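Local coordinates for inclusion membrane protein A (Chlamydia trachomatis, PDB 6E7E), which probably mediates homotypic fusion of chlamydial inclusions as a SNARE-like membrane protein, represented here by its soluble helical domain, at residues A[19-24]-A[98-103]; A[50-55]-A[133-138]. The protein carries 2 engineered substitutions. All coordinates share one frame; numbering follows the deposited sequence.

Contact 1 (A[19-24]-A[98-103])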
loop_
_atom_site.group_PDB
_atom_site.type_symbol
_atom_site.label_atom_id
_atom_site.label_comp_id
_atom_site.label_asym_id
_atom_site.label_seq_id
_atom_site.Cartn_x
_atom_site.Cartn_y
_atom_site.Cartn_z
ATOM N N LYS A 19 4.198 6.516 1.709
ATOM C CA LYS A 19 4.292 7.348 0.507
ATOM C C LYS A 19 5.421 6.830 -0.383
ATOM O O LYS A 19 5.280 6.861 -1.615
ATOM C CB LYS A 19 4.511 8.805 0.884
ATOM C CG LYS A 19 3.270 9.450 1.484
ATOM C CD LYS A 19 3.505 10.872 1.917
ATOM C CE LYS A 19 2.244 11.518 2.418
ATOM N NZ LYS A 19 2.464 12.931 2.793
ATOM N N GLU A 20 6.518 6.359 0.189
ATOM C CA GLU A 20 7.578 5.740 -0.635
ATOM C C GLU A 20 7.073 4.458 -1.286
ATOM O O GLU A 20 7.336 4.205 -2.472
ATOM C CB GLU A 20 8.799 5.431 0.220
ATOM C CG GLU A 20 9.472 6.661 0.775
ATOM C CD GLU A 20 10.831 6.390 1.352
ATOM O OE1 GLU A 20 11.131 5.218 1.627
ATOM O OE2 GLU A 20 11.603 7.345 1.449
ATOM N N ILE A 21 6.373 3.641 -0.522
ATOM C CA ILE A 21 5.788 2.383 -1.021
ATOM C C ILE A 21 4.825 2.714 -2.148
ATOM O O ILE A 21 4.836 2.055 -3.187
ATOM C CB ILE A 21 5.133 1.619 0.134
ATOM C CG1 ILE A 21 6.177 1.018 1.070
ATOM C CG2 ILE A 21 4.169 0.574 -0.387
ATOM C CD1 ILE A 21 5.592 0.637 2.426
ATOM N N ASN A 22 3.982 3.716 -1.960
ATOM C CA ASN A 22 3.026 4.111 -3.011
ATOM C C ASN A 22 3.760 4.450 -4.300
ATOM O O ASN A 22 3.382 4.018 -5.384
ATOM C CB ASN A 22 2.233 5.319 -2.521
ATOM C CG ASN A 22 1.243 5.822 -3.541
ATOM O OD1 ASN A 22 1.327 6.958 -4.015
ATOM N ND2 ASN A 22 0.355 4.962 -3.955
ATOM N N PHE A 23 4.799 5.259 -4.185
ATOM C CA PHE A 23 5.547 5.665 -5.391
ATOM C C PHE A 23 6.167 4.426 -6.044
ATOM O O PHE A 23 6.053 4.235 -7.260
ATOM C CB PHE A 23 6.631 6.686 -5.057
ATOM C CG PHE A 23 7.391 7.011 -6.305
ATOM C CD1 PHE A 23 6.838 7.815 -7.293
ATOM C CD2 PHE A 23 8.588 6.363 -6.563
ATOM C CE1 PHE A 23 7.504 7.982 -8.497
ATOM C CE2 PHE A 23 9.246 6.556 -7.765
ATOM C CZ PHE A 23 8.719 7.383 -8.716
ATOM N N MET A 24 6.832 3.587 -5.270
ATOM C CA MET A 24 7.485 2.397 -5.848
ATOM C C MET A 24 6.452 1.471 -6.471
ATOM O O MET A 24 6.711 0.930 -7.571
ATOM C CB MET A 24 8.298 1.656 -4.796
ATOM C CG MET A 24 9.530 2.430 -4.417
ATOM S SD MET A 24 10.599 1.481 -3.288
ATOM C CE MET A 24 9.870 1.868 -1.718
ATOM N N ALA A 98 6.421 -2.895 6.774
ATOM C CA ALA A 98 7.608 -3.754 6.586
ATOM C C ALA A 98 7.314 -4.838 5.551
ATOM O O ALA A 98 8.182 -5.137 4.714
ATOM C CB ALA A 98 8.023 -4.346 7.894
ATOM N N SER A 99 6.149 -5.439 5.624
ATOM C CA SER A 99 5.796 -6.517 4.687
ATOM C C SER A 99 5.698 -5.976 3.272
ATOM O O SER A 99 6.190 -6.624 2.325
ATOM C CB SER A 99 4.545 -7.160 5.121
ATOM O OG SER A 99 4.262 -8.238 4.265
ATOM N N LEU A 100 5.085 -4.827 3.080
ATOM C CA LEU A 100 4.987 -4.225 1.735
ATOM C C LEU A 100 6.376 -3.906 1.187
ATOM O O LEU A 100 6.606 -4.125 -0.001
ATOM C CB LEU A 100 4.089 -2.988 1.800
ATOM C CG LEU A 100 2.612 -3.298 1.982
ATOM C CD1 LEU A 100 1.860 -2.044 2.420
ATOM C CD2 LEU A 100 1.994 -3.873 0.717
ATOM N N ARG A 101 7.257 -3.389 2.028
ATOM C CA ARG A 101 8.613 -3.086 1.556
ATOM C C ARG A 101 9.277 -4.377 1.096
ATOM O O ARG A 101 9.999 -4.347 0.090
ATOM C CB ARG A 101 9.409 -2.438 2.679
ATOM C CG ARG A 101 9.222 -0.945 2.850
ATOM C CD ARG A 101 10.356 -0.335 3.644
ATOM N NE ARG A 101 10.159 1.069 3.997
ATOM C CZ ARG A 101 10.374 2.109 3.186
ATOM N NH1 ARG A 101 10.761 1.921 1.935
ATOM N NH2 ARG A 101 10.236 3.337 3.645
ATOM N N GLU A 102 9.106 -5.458 1.827
ATOM C CA GLU A 102 9.747 -6.728 1.420
ATOM C C GLU A 102 9.116 -7.257 0.133
ATOM O O GLU A 102 9.863 -7.781 -0.719
ATOM C CB GLU A 102 9.694 -7.742 2.550
ATOM C CG GLU A 102 10.652 -7.421 3.679
ATOM C CD GLU A 102 12.092 -7.611 3.254
ATOM O OE1 GLU A 102 12.535 -8.770 3.218
ATOM O OE2 GLU A 102 12.736 -6.623 2.861
ATOM N N GLU A 103 7.801 -7.138 -0.051
ATOM C CA GLU A 103 7.190 -7.559 -1.333
ATOM C C GLU A 103 7.818 -6.769 -2.472
ATOM O O GLU A 103 8.127 -7.351 -3.522
ATOM C CB GLU A 103 5.688 -7.362 -1.336
ATOM C CG GLU A 103 4.928 -8.254 -0.372
ATOM C CD GLU A 103 5.093 -9.759 -0.541
ATOM O OE1 GLU A 103 5.406 -10.227 -1.645
ATOM O OE2 GLU A 103 4.847 -10.477 0.440
#
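I21 and R101 bury nearly equal areas here, 78 and 77 Å², and their CA atoms, 6.7 Å apart, are the nearest pair between the two helical segments. The I21 side chain crosses the aliphatic part of R101 at about a right angle, with I21 CD1 4.0 Å from R101 CG; the same methyl also packs against CB of L100. Beyond CG the arginine runs extended as far as NE (chi3 -173°), past I21; the guanidinium at its end meets E20. There R101 NH2 donates to E20 OE1 at 2.9 Å with an N-H...O angle of 161°, and NH1 adds a weak bond to the same oxygen at 3.3 Å. OE1 lies at the guanidinium edge, close to its plane, whereas NH2 stands above the carboxylate plane, the two flat groups being turned 86° apart. The segments belong to helices 4-38 and 87-107 of an all-helical bundle and run in the same general direction, their axes approaching to 10.4 Å. I21 and L100 are buried on the inner side, where L100 also touches L145 of helix 125-165. The salt bridge lies nearer the surface, flanked by M24 CE, 3.8 Å from R101 NH1, and S17 OG accepts a further bond from R101 NH2.

Contact 2 (A[50-55]-A[133-138])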
loop_
_atom_site.group_PDB
_atom_site.type_symbol
_atom_site.label_atom_id
_atom_site.label_comp_id
_atom_site.label_asym_id
_atom_site.label_seq_id
_atom_site.Cartn_x
_atom_site.Cartn_y
_atom_site.Cartn_z
ATOM N N SER A 50 0.527 -10.250 -15.135
ATOM C CA SER A 50 1.029 -8.873 -15.217
ATOM C C SER A 50 -0.143 -7.887 -15.165
ATOM O O SER A 50 -0.052 -6.864 -14.468
ATOM C CB SER A 50 1.864 -8.724 -16.463
ATOM O OG SER A 50 3.032 -9.535 -16.429
ATOM N N GLN A 51 -1.211 -8.162 -15.892
ATOM C CA GLN A 51 -2.418 -7.308 -15.808
ATOM C C GLN A 51 -2.985 -7.327 -14.381
ATOM O O GLN A 51 -3.450 -6.285 -13.911
ATOM C CB GLN A 51 -3.442 -7.756 -16.838
ATOM C CG GLN A 51 -4.791 -7.041 -16.724
ATOM C CD GLN A 51 -4.766 -5.541 -16.911
ATOM O OE1 GLN A 51 -4.016 -5.019 -17.733
ATOM N NE2 GLN A 51 -5.602 -4.834 -16.159
ATOM N N ASP A 52 -2.879 -8.454 -13.687
ATOM C CA ASP A 52 -3.329 -8.526 -12.278
ATOM C C ASP A 52 -2.510 -7.592 -11.391
ATOM O O ASP A 52 -3.082 -6.956 -10.480
ATOM C CB ASP A 52 -3.209 -9.947 -11.721
ATOM C CG ASP A 52 -4.130 -10.981 -12.296
ATOM O OD1 ASP A 52 -5.150 -10.589 -12.886
ATOM O OD2 ASP A 52 -3.806 -12.163 -12.117
ATOM N N PHE A 53 -1.207 -7.495 -11.589
ATOM C CA PHE A 53 -0.427 -6.514 -10.809
ATOM C C PHE A 53 -0.902 -5.104 -11.129
ATOM O O PHE A 53 -1.033 -4.270 -10.228
ATOM C CB PHE A 53 1.056 -6.630 -11.096
ATOM C CG PHE A 53 1.729 -7.709 -10.308
ATOM C CD1 PHE A 53 2.021 -7.494 -8.991
ATOM C CD2 PHE A 53 2.041 -8.931 -10.855
ATOM C CE1 PHE A 53 2.633 -8.462 -8.227
ATOM C CE2 PHE A 53 2.659 -9.891 -10.085
ATOM C CZ PHE A 53 2.977 -9.653 -8.777
ATOM N N TYR A 54 -1.156 -4.819 -12.395
ATOM C CA TYR A 54 -1.619 -3.477 -12.786
ATOM C C TYR A 54 -2.903 -3.153 -12.015
ATOM O O TYR A 54 -3.051 -2.088 -11.417
ATOM C CB TYR A 54 -1.824 -3.352 -14.290
ATOM C CG TYR A 54 -2.142 -1.914 -14.643
ATOM C CD1 TYR A 54 -1.130 -0.955 -14.638
ATOM C CD2 TYR A 54 -3.427 -1.479 -14.857
ATOM C CE1 TYR A 54 -1.381 0.387 -14.866
ATOM C CE2 TYR A 54 -3.699 -0.149 -15.112
ATOM C CZ TYR A 54 -2.678 0.785 -15.107
ATOM O OH TYR A 54 -2.962 2.097 -15.335
ATOM N N SER A 55 -3.834 -4.087 -12.033
ATOM C CA SER A 55 -5.177 -3.902 -11.449
ATOM C C SER A 55 -5.099 -3.814 -9.924
ATOM O O SER A 55 -5.758 -2.938 -9.324
ATOM C CB SER A 55 -6.077 -5.029 -11.901
ATOM O OG SER A 55 -6.339 -4.938 -13.291
ATOM N N THR A 133 2.623 -15.859 -6.879
ATOM C CA THR A 133 2.755 -15.959 -5.409
ATOM C C THR A 133 2.882 -14.556 -4.812
ATOM O O THR A 133 2.234 -14.267 -3.773
ATOM C CB THR A 133 3.939 -16.877 -5.095
ATOM O OG1 THR A 133 3.736 -18.156 -5.701
ATOM C CG2 THR A 133 4.147 -17.051 -3.610
ATOM N N ILE A 134 3.703 -13.711 -5.388
ATOM C CA ILE A 134 3.842 -12.324 -4.897
ATOM C C ILE A 134 2.530 -11.569 -5.075
ATOM O O ILE A 134 2.130 -10.825 -4.174
ATOM C CB ILE A 134 5.008 -11.608 -5.590
ATOM C CG1 ILE A 134 6.323 -12.289 -5.224
ATOM C CG2 ILE A 134 5.001 -10.133 -5.225
ATOM C CD1 ILE A 134 7.448 -11.885 -6.120
ATOM N N ARG A 135 1.857 -11.718 -6.214
ATOM C CA ARG A 135 0.548 -11.071 -6.412
ATOM C C ARG A 135 -0.383 -11.448 -5.268
ATOM O O ARG A 135 -1.049 -10.555 -4.703
ATOM C CB ARG A 135 -0.024 -11.530 -7.745
ATOM C CG ARG A 135 -1.465 -11.109 -8.007
ATOM C CD ARG A 135 -2.146 -12.046 -8.999
ATOM N NE ARG A 135 -2.302 -13.407 -8.504
ATOM C CZ ARG A 135 -2.507 -14.496 -9.245
ATOM N NH1 ARG A 135 -2.736 -14.397 -10.547
ATOM N NH2 ARG A 135 -2.529 -15.686 -8.681
ATOM N N ASP A 136 -0.451 -12.722 -4.938
ATOM C CA ASP A 136 -1.372 -13.164 -3.865
ATOM C C ASP A 136 -0.988 -12.548 -2.516
ATOM O O ASP A 136 -1.863 -12.092 -1.770
ATOM C CB ASP A 136 -1.376 -14.679 -3.764
ATOM C CG ASP A 136 -1.952 -15.422 -4.947
ATOM O OD1 ASP A 136 -2.552 -14.763 -5.830
ATOM O OD2 ASP A 136 -1.780 -16.656 -4.961
ATOM N N SER A 137 0.301 -12.482 -2.222
ATOM C CA SER A 137 0.786 -11.914 -0.960
ATOM C C SER A 137 0.472 -10.421 -0.902
ATOM O O SER A 137 -0.009 -9.925 0.132
ATOM C CB SER A 137 2.242 -12.183 -0.832
ATOM O OG SER A 137 2.685 -11.700 0.408
ATOM N N LEU A 138 0.680 -9.794 -1.951
ATOM C CA LEU A 138 0.481 -8.344 -2.041
ATOM C C LEU A 138 -0.991 -7.990 -1.908
ATOM O O LEU A 138 -1.324 -7.025 -1.227
ATOM C CB LEU A 138 1.025 -7.871 -3.377
ATOM C CG LEU A 138 0.842 -6.395 -3.680
ATOM C CD1 LEU A 138 1.608 -5.599 -2.662
ATOM C CD2 LEU A 138 1.360 -6.029 -5.064
#
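F53 and R135 mark the closest backbone approach, with CA atoms 6.4 Å apart, between two helical segments that run nearly parallel at 19° with axes 10.3 Å apart at their closest. The F53 ring reaches across to the opposite backbone: its CZ lies 3.5 Å from R135 N, and R135 CB sits over one face in a CH-pi contact, 4.1 Å from the ring centroid. I134 CG2 and L138 CD2 instead meet the ring at its edge, near its plane. F32 of helix 4-38 also stacks with F53, which joins helices 44-57 and 125-165 to a third helix of the bundle. R135 sets CG anti to the backbone N (chi1 172°), and its CD packs 3.6 Å from D52 CB; the chain then bends at chi3, which places NE. R135 NH1 donates to D52 OD2 at 2.9 Å, nearly along the C-O axis of the acceptor. The remaining NE and NH2 both grip D136 OD1, each at 3.0 Å, from one face of its carboxylate. Three of the arginine's N-H groups are thus engaged by D52 OD2 and D136 OD1, 6.9 Å apart, which is likely to hold the guanidinium's orientation and to offset its charge beside nearby R139.

How the contacts relate
Contacts 1 and 2 have centres about 14 Å apart and meet directly through helices 87-107 and 125-165. E103 OE2 and S137 OG lie 2.5 Å apart, probably hydrogen-bonded, while E103 OE1 packs at 3.6 Å from I134 CG2. L100 CD2 and L138 CD1 come within 3.8 Å, so the apolar layer of 19-24/98-103 continues into that of 50-55/133-138. Both contacts pair a buried apolar part with an interhelical arginine-carboxylate bridge, and in both the arginine comes from the later helix. Along the chain the segments alternate, and the contacts join helix 4-38 to 87-107 and helix 44-57 to 125-165, four helices of one bundle, with contact 1 about 6 Å and contact 2 about 13 Å from the chain's centre (centre to centre).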